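Side-chain contact in beta-lactamase-related domain-containing protein (Bacteroides dorei DSM 17855, PDB 5TGF), which is of unknown function but probably acts as a serine hydrolase of the beta-lactamase family and has been seen to bind calcium: residues H261-G266 / E272-A277. Sequence-based numbering, arbitrary orientation.
Sequences HTSIYG and ELVDEA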
loop_
_atom_site.group_PDB
_atom_site.type_symbol
_atom_site.label_atom_id
_atom_site.label_comp_id
_atom_site.label_asym_id
_atom_site.label_seq_id
_atom_site.Cartn_x
_atom_site.Cartn_y
_atom_site.Cartn_z
ATOM N N HIS A 261 15.211 12.415 1.371
ATOM C CA HIS A 261 15.832 11.195 1.830
ATOM C C HIS A 261 15.741 10.104 0.753
ATOM O O HIS A 261 14.838 10.124 -0.099
ATOM C CB HIS A 261 15.239 10.712 3.163
ATOM C CG HIS A 261 13.761 10.485 3.132
ATOM N ND1 HIS A 261 12.852 11.518 3.126
ATOM C CD2 HIS A 261 13.032 9.340 3.137
ATOM C CE1 HIS A 261 11.626 11.026 3.115
ATOM N NE2 HIS A 261 11.707 9.703 3.104
ATOM N N THR A 262 16.657 9.132 0.805
ATOM C CA THR A 262 16.636 8.043 -0.182
ATOM C C THR A 262 15.828 6.858 0.339
ATOM O O THR A 262 15.440 6.006 -0.457
ATOM C CB THR A 262 18.076 7.533 -0.531
ATOM O OG1 THR A 262 18.687 7.025 0.643
ATOM C CG2 THR A 262 18.902 8.611 -1.071
ATOM N N SER A 263 15.570 6.808 1.658
ATOM C CA SER A 263 14.893 5.687 2.306
ATOM C C SER A 263 13.365 5.828 2.165
ATOM O O SER A 263 12.611 5.813 3.151
ATOM C CB SER A 263 15.287 5.619 3.779
ATOM O OG SER A 263 14.934 6.799 4.473
ATOM N N ILE A 264 12.913 5.909 0.917
ATOM C CA ILE A 264 11.514 6.318 0.634
ATOM C C ILE A 264 10.473 5.201 0.742
ATOM O O ILE A 264 9.261 5.471 0.647
ATOM C CB ILE A 264 11.392 6.989 -0.750
ATOM C CG1 ILE A 264 11.820 6.010 -1.860
ATOM C CG2 ILE A 264 12.191 8.299 -0.722
ATOM C CD1 ILE A 264 11.754 6.574 -3.258
ATOM N N TYR A 265 10.906 3.962 0.953
ATOM C CA TYR A 265 9.938 2.849 0.920
ATOM C C TYR A 265 10.333 1.763 1.893
ATOM O O TYR A 265 11.521 1.472 2.063
ATOM C CB TYR A 265 9.820 2.286 -0.516
ATOM C CG TYR A 265 8.467 1.754 -0.905
ATOM C CD1 TYR A 265 7.465 2.594 -1.370
ATOM C CD2 TYR A 265 8.174 0.384 -0.793
ATOM C CE1 TYR A 265 6.230 2.102 -1.751
ATOM C CE2 TYR A 265 6.928 -0.111 -1.158
ATOM C CZ TYR A 265 5.962 0.750 -1.635
ATOM O OH TYR A 265 4.726 0.242 -2.045
ATOM N N GLY A 266 9.319 1.141 2.483
ATOM C CA GLY A 266 9.457 -0.028 3.316
ATOM C C GLY A 266 9.000 -1.264 2.580
ATOM O O GLY A 266 9.491 -1.534 1.464
ATOM N N GLU A 272 7.118 8.490 4.075
ATOM C CA GLU A 272 6.942 9.860 3.576
ATOM C C GLU A 272 7.780 10.868 4.386
ATOM O O GLU A 272 8.377 11.769 3.812
ATOM C CB GLU A 272 5.482 10.304 3.630
ATOM C CG GLU A 272 4.572 9.556 2.670
ATOM C CD GLU A 272 3.173 10.162 2.593
ATOM O OE1 GLU A 272 2.717 10.770 3.571
ATOM O OE2 GLU A 272 2.504 9.941 1.581
ATOM N N LEU A 273 7.799 10.737 5.711
ATOM C CA LEU A 273 8.608 11.639 6.547
ATOM C C LEU A 273 9.495 10.788 7.455
ATOM O O LEU A 273 9.009 9.851 8.148
ATOM C CB LEU A 273 7.715 12.539 7.402
ATOM C CG LEU A 273 6.657 13.360 6.693
ATOM C CD1 LEU A 273 5.749 14.077 7.706
ATOM C CD2 LEU A 273 7.347 14.353 5.773
ATOM N N VAL A 274 10.770 11.186 7.532
ATOM C CA VAL A 274 11.768 10.388 8.226
ATOM C C VAL A 274 12.614 11.271 9.125
ATOM O O VAL A 274 12.913 12.424 8.787
ATOM C CB VAL A 274 12.645 9.630 7.197
ATOM C CG1 VAL A 274 13.789 8.907 7.858
ATOM C CG2 VAL A 274 11.814 8.590 6.449
ATOM N N ASP A 275 12.904 10.757 10.315
ATOM C CA ASP A 275 13.858 11.419 11.226
ATOM C C ASP A 275 15.294 10.953 10.884
ATOM O O ASP A 275 15.627 9.783 11.082
ATOM C CB ASP A 275 13.503 11.091 12.674
ATOM C CG ASP A 275 14.498 11.680 13.675
ATOM O OD1 ASP A 275 14.602 12.912 13.741
ATOM O OD2 ASP A 275 15.220 10.896 14.339
ATOM N N GLU A 276 16.112 11.869 10.356
ATOM C CA GLU A 276 17.513 11.577 9.967
ATOM C C GLU A 276 18.341 10.949 11.102
ATOM O O GLU A 276 19.011 9.952 10.897
ATOM C CB GLU A 276 18.241 12.858 9.477
ATOM C CG GLU A 276 18.008 13.247 8.010
ATOM C CD GLU A 276 16.642 13.884 7.723
ATOM O OE1 GLU A 276 16.296 14.058 6.518
ATOM O OE2 GLU A 276 15.921 14.217 8.696
ATOM N N ALA A 277 18.223 11.491 12.307
ATOM C CA ALA A 277 19.082 11.084 13.423
ATOM C C ALA A 277 18.889 9.615 13.801
ATOM O O ALA A 277 19.853 8.941 14.169
ATOM C CB ALA A 277 18.847 11.987 14.629
HETATM O O HOH W 1 13.874 13.742 4.601
#
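Val274 lies against one face of the His261 imidazole, a small worked example of how an aliphatic branch and a flat ring can close a loop onto a strand without any direct hydrogen bond between the two segments. The valine CB sits 4.2 Å from the ring centroid and only 11° off the ring normal, a CH-pi contact over the face. Of the valine's atoms, CG2 comes nearest the ring, 3.5 Å from His261 NE2. With CG held between the backbone N and the carbonyl carbon (chi1 57°), the imidazole of His261 is swung toward residues 272-277 and turns a face to Val274. Beyond the ring, CG1 and CG2 of Val274 both lie 4.1 Å from Ser263 OG, so the valine fork also meets the hydroxyl.

In the fold, residues 261-266 lead from helix 252-257 towards strand 270-274, an outermost strand of the six-stranded antiparallel sheet. Glu272 and Leu273 form a classic beta bulge opposite Gln283 there, and the bulge falls within the contact, immediately before Val274.

Polar contacts run round the ring's edge. Glu272 O lies near its plane, 3.4 Å from His261 CE1, and is buried with no hydrogen-bond partner. NE2 is hydrogen-bonded to Arg271 O, which would help fix the ring's rotation, and a water 2.9 Å from His261 ND1 donates to Glu276 OE1 at 3.1 Å.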